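Local coordinates for salicylate 5-hydroxylase, large oxygenase component (Ralstonia sp., PDB 7C8Z), which hydroxylates salicylate at its 5-position to give gentisate, as the iron- and [2Fe-2S]-containing oxygenase component of a multicomponent, NADH-dependent enzyme system, at residues A[72-77]-A[95-100]; A[337-342]-A[357-362]. One frame throughout, in Å; residues are numbered along the deposited sequence.

Overall arrangement
Contact 1 lies in the Rieske domain and contact 2 in the catalytic domain, and both are largely buried, although the glutamates of contact 1 are partly exposed. They share no strand. In contact 1, residues 72-77 and 95-100 come from strands that are not neighbours in their sheet, and side chains do the joining: a methionine, an isoleucine and an arginine. In contact 2, residues 337-342 and 357-362 belong to adjacent arms of a hairpin, and backbone hydrogen bonds are supplemented by aromatic rings. Their centres lie about 17 Å apart, yet the two contacts touch where Leu73 CD1 packs on Phe359 CD1 at 3.8 Å, across the interface between the domains.

Contact 1: residues A[72-77]-A[95-100]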
# COMPACT_ATOMS: atom_id res chain seq x y z
N GLY A 72 -11.99 8.42 26.41
CA GLY A 72 -11.11 9.58 26.46
C GLY A 72 -11.00 10.18 27.85
O GLY A 72 -11.20 9.51 28.85
N LEU A 73 -10.62 11.46 27.86
CA LEU A 73 -10.50 12.25 29.08
C LEU A 73 -11.47 13.42 29.03
O LEU A 73 -11.73 13.99 27.96
CB LEU A 73 -9.08 12.76 29.26
CG LEU A 73 -8.01 11.67 29.36
CD1 LEU A 73 -6.67 12.28 29.76
CD2 LEU A 73 -8.45 10.62 30.35
N GLU A 74 -11.98 13.81 30.21
CA GLU A 74 -12.89 14.95 30.27
C GLU A 74 -12.21 16.23 29.79
O GLU A 74 -12.86 17.08 29.17
CB GLU A 74 -13.42 15.13 31.69
CG GLU A 74 -14.24 13.96 32.18
CD GLU A 74 -15.28 14.36 33.22
OE1 GLU A 74 -15.85 15.47 33.09
OE2 GLU A 74 -15.52 13.57 34.16
N ALA A 75 -10.92 16.38 30.08
CA ALA A 75 -10.19 17.58 29.67
C ALA A 75 -10.14 17.75 28.16
O ALA A 75 -9.91 18.87 27.68
CB ALA A 75 -8.77 17.55 30.23
N GLU A 76 -10.33 16.67 27.39
CA GLU A 76 -10.37 16.82 25.94
C GLU A 76 -11.63 17.53 25.47
O GLU A 76 -11.67 17.99 24.32
CB GLU A 76 -10.27 15.46 25.24
CG GLU A 76 -9.31 14.48 25.90
CD GLU A 76 -9.03 13.27 25.02
OE1 GLU A 76 -8.24 13.39 24.07
OE2 GLU A 76 -9.61 12.21 25.28
N ILE A 77 -12.65 17.64 26.31
CA ILE A 77 -13.90 18.27 25.91
C ILE A 77 -14.42 19.16 27.04
O ILE A 77 -15.46 18.85 27.65
CB ILE A 77 -14.94 17.21 25.50
CG1 ILE A 77 -14.94 16.03 26.47
CG2 ILE A 77 -14.65 16.71 24.10
CD1 ILE A 77 -16.25 15.28 26.51
N MET A 95 -17.56 11.33 21.39
CA MET A 95 -17.70 11.71 22.79
C MET A 95 -17.83 13.23 22.83
O MET A 95 -16.88 13.94 22.47
CB MET A 95 -16.51 11.24 23.61
CG MET A 95 -16.38 11.91 24.96
SD MET A 95 -14.83 11.53 25.81
CE MET A 95 -13.74 12.76 25.12
N VAL A 96 -18.99 13.73 23.24
CA VAL A 96 -19.26 15.16 23.22
C VAL A 96 -19.73 15.62 24.59
O VAL A 96 -20.49 14.92 25.27
CB VAL A 96 -20.29 15.53 22.13
CG1 VAL A 96 -21.62 14.83 22.39
CG2 VAL A 96 -20.47 17.04 22.05
N ARG A 97 -19.31 16.82 24.99
CA ARG A 97 -19.81 17.40 26.22
C ARG A 97 -21.17 18.03 25.97
O ARG A 97 -21.31 18.88 25.08
CB ARG A 97 -18.85 18.44 26.78
CG ARG A 97 -19.40 19.13 28.02
CD ARG A 97 -18.32 19.58 28.97
NE ARG A 97 -17.27 18.58 29.15
CZ ARG A 97 -17.33 17.59 30.02
NH1 ARG A 97 -18.38 17.45 30.81
NH2 ARG A 97 -16.32 16.73 30.12
N ASP A 98 -22.16 17.63 26.76
CA ASP A 98 -23.52 18.11 26.61
C ASP A 98 -23.64 19.53 27.13
O ASP A 98 -22.90 19.93 28.03
CB ASP A 98 -24.49 17.20 27.37
CG ASP A 98 -25.91 17.31 26.87
OD1 ASP A 98 -26.25 16.59 25.91
OD2 ASP A 98 -26.68 18.13 27.42
N PRO A 99 -24.58 20.33 26.58
CA PRO A 99 -24.80 21.68 27.11
C PRO A 99 -25.08 21.74 28.61
O PRO A 99 -24.85 22.77 29.23
CB PRO A 99 -26.02 22.16 26.30
CG PRO A 99 -25.89 21.46 25.00
CD PRO A 99 -25.27 20.12 25.29
N ASP A 100 -25.57 20.64 29.20
CA ASP A 100 -25.82 20.64 30.63
C ASP A 100 -24.57 20.40 31.46
O ASP A 100 -24.57 20.69 32.66
CB ASP A 100 -26.87 19.58 30.99
CG ASP A 100 -26.50 18.18 30.51
OD1 ASP A 100 -25.30 17.81 30.56
OD2 ASP A 100 -27.41 17.45 30.08
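Arg97 sends CG to the far side of its backbone N (chi1 176°) and then turns at chi3, which brings its guanidinium to Ile77 and Glu74; Met95 leaves its own backbone in much the same way, and a bend at chi3 (86°) carries CE toward Leu73 and Ile77. The setting is the antiparallel sheet of the Rieske domain. Strands 69-73 and 91-97 are separated in its order by three others, so this contact illustrates how side chains link strands that share no backbone hydrogen bonds.

The short 3-10 turn after strand 69-73 presents Ile77 to the second segment. Its CD1 packs on Met95 CG at 3.7 Å, while Met95 CE lies 3.7 Å from Ile77 CG1 and equally near Leu73 O. Ile103 and Val105 of strand 103-107 also touch Met95.

Arg97 supplies the polar half. Its NE donates a nearly straight bond to Ile77 O, which approaches at the guanidinium edge; the modelled length is doubtful at this resolution. NH2 forms a salt bridge with Glu74 OE1 at 3.3 Å, a bent contact that reaches the carboxylate on its anti side. The two planar groups are only 20° apart, but the oxygen is tilted out of the guanidinium plane. Arg97 thus faces both the start of the turn, at Glu74, and the residue just after it, Ile77.

Within the turn, Glu76 N donates to Leu73 O. The Glu76 carboxylate, paired with Lys84, accepts in return through OE2 from Leu73 N, at 2.9 Å.

Contact 2: residues A[337-342]-A[357-362]; sequences NSVSTR and THFGFE
The Phe359 ring lies across Val339 and Ser340, with its CG set between its own backbone N and carbonyl carbon (chi1 59°), a rotation that swings the ring toward the partner strand. Val339 O sits over one ring face, offset toward the rim, and Thr341 N meets the edge. The Val339 side chain crosses that of Phe359 at about a right angle, and Val339 CG2 packs against Phe359 CZ, 3.4 Å away. Val339 CG1 more distantly meets Phe361, whose ring takes a cation-pi contact from Arg215 and an edge-to-face one from Trp315.

Strands 338-346 and 352-361 are the arms of an antiparallel beta hairpin in the catalytic domain. Thr341 and Thr357, their side chains side by side, form a hydrogen-bonded pair through Thr341 N to Thr357 O (3.0 Å) and Thr357 N to Thr341 O (2.9 Å). Farther along, Phe359 N donates almost straight (176°) to Val339 O.

On the other face of the sheet, His358 lies flat against Ser340: Ser340 CB stands 4.0 Å from the His358 ring centroid in a CH-pi contact, while Ser338 OG lies at the ring edge.

The two faces thus differ in chemistry. That of Val339, Thr341, Thr357 and Phe359 meets the Rieske domain through mixed packing and a hydroxyl bond, Thr341 OG1 to Tyr70 OH; that of Ser340 and His358 combines the CH-pi contact with a Ser340 OG to Gln333 bond, tying the hairpin to the next strand.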
# COMPACT_ATOMS: atom_id res chain seq x y z
N ASN A 337 7.45 10.03 36.44
CA ASN A 337 6.74 11.29 36.35
C ASN A 337 5.94 11.44 35.06
O ASN A 337 5.38 12.51 34.80
CB ASN A 337 7.70 12.46 36.51
CG ASN A 337 8.24 12.59 37.92
OD1 ASN A 337 9.46 12.65 38.13
ND2 ASN A 337 7.34 12.59 38.89
N SER A 338 5.88 10.40 34.24
CA SER A 338 5.07 10.38 33.03
C SER A 338 3.79 9.59 33.28
O SER A 338 3.82 8.43 33.73
CB SER A 338 5.84 9.76 31.87
OG SER A 338 5.21 10.04 30.63
N VAL A 339 2.66 10.20 32.94
CA VAL A 339 1.35 9.60 33.16
C VAL A 339 0.53 9.76 31.88
O VAL A 339 0.42 10.87 31.32
CB VAL A 339 0.63 10.19 34.39
CG1 VAL A 339 0.47 11.69 34.29
CG2 VAL A 339 -0.72 9.51 34.59
N SER A 340 -0.00 8.64 31.41
CA SER A 340 -0.65 8.61 30.11
C SER A 340 -1.71 7.52 30.10
O SER A 340 -1.69 6.60 30.93
CB SER A 340 0.35 8.38 28.98
OG SER A 340 0.77 7.02 28.94
N THR A 341 -2.64 7.63 29.17
CA THR A 341 -3.48 6.50 28.81
C THR A 341 -3.06 6.03 27.42
O THR A 341 -2.57 6.81 26.61
CB THR A 341 -4.98 6.82 28.84
OG1 THR A 341 -5.27 7.89 27.93
CG2 THR A 341 -5.42 7.22 30.24
N ARG A 342 -3.17 4.72 27.20
CA ARG A 342 -2.77 4.07 25.96
C ARG A 342 -3.97 3.28 25.46
O ARG A 342 -4.36 2.27 26.08
CB ARG A 342 -1.56 3.18 26.17
CG ARG A 342 -0.45 3.84 26.95
CD ARG A 342 0.57 2.82 27.37
NE ARG A 342 1.68 3.42 28.10
CZ ARG A 342 2.76 2.75 28.47
NH1 ARG A 342 2.87 1.46 28.17
NH2 ARG A 342 3.73 3.38 29.12
N THR A 357 -2.27 9.17 25.00
CA THR A 357 -2.68 10.50 25.47
C THR A 357 -1.85 10.78 26.72
O THR A 357 -2.10 10.20 27.78
CB THR A 357 -4.17 10.55 25.77
OG1 THR A 357 -4.90 9.92 24.71
CG2 THR A 357 -4.63 11.99 25.93
N HIS A 358 -0.84 11.64 26.57
CA HIS A 358 -0.01 12.05 27.69
C HIS A 358 -0.63 13.27 28.35
O HIS A 358 -0.95 14.25 27.66
CB HIS A 358 1.41 12.37 27.23
CG HIS A 358 2.21 11.18 26.81
ND1 HIS A 358 3.25 10.68 27.56
CD2 HIS A 358 2.11 10.38 25.72
CE1 HIS A 358 3.77 9.63 26.95
NE2 HIS A 358 3.10 9.43 25.83
N PHE A 359 -0.76 13.23 29.68
CA PHE A 359 -1.41 14.33 30.38
C PHE A 359 -0.69 14.64 31.68
O PHE A 359 0.07 13.83 32.20
CB PHE A 359 -2.90 14.04 30.66
CG PHE A 359 -3.13 12.81 31.50
CD1 PHE A 359 -3.16 11.55 30.93
CD2 PHE A 359 -3.35 12.92 32.87
CE1 PHE A 359 -3.38 10.42 31.70
CE2 PHE A 359 -3.57 11.80 33.64
CZ PHE A 359 -3.59 10.55 33.06
N GLY A 360 -0.95 15.84 32.19
CA GLY A 360 -0.50 16.27 33.50
C GLY A 360 -1.68 16.75 34.31
O GLY A 360 -2.83 16.55 33.91
N PHE A 361 -1.42 17.39 35.45
CA PHE A 361 -2.47 17.88 36.32
C PHE A 361 -2.49 19.40 36.32
O PHE A 361 -1.49 20.05 36.00
CB PHE A 361 -2.29 17.35 37.75
CG PHE A 361 -2.06 15.87 37.82
CD1 PHE A 361 -3.13 14.99 37.78
CD2 PHE A 361 -0.78 15.36 37.90
CE1 PHE A 361 -2.93 13.64 37.83
CE2 PHE A 361 -0.57 14.00 37.96
CZ PHE A 361 -1.65 13.13 37.92
N GLU A 362 -3.65 19.96 36.67
CA GLU A 362 -3.81 21.41 36.64
C GLU A 362 -2.87 22.11 37.61
O GLU A 362 -2.40 23.22 37.32
CB GLU A 362 -5.27 21.79 36.91
CG GLU A 362 -5.74 23.04 36.15
CD GLU A 362 -6.12 22.74 34.70
OE1 GLU A 362 -5.28 22.98 33.80
OE2 GLU A 362 -7.25 22.28 34.46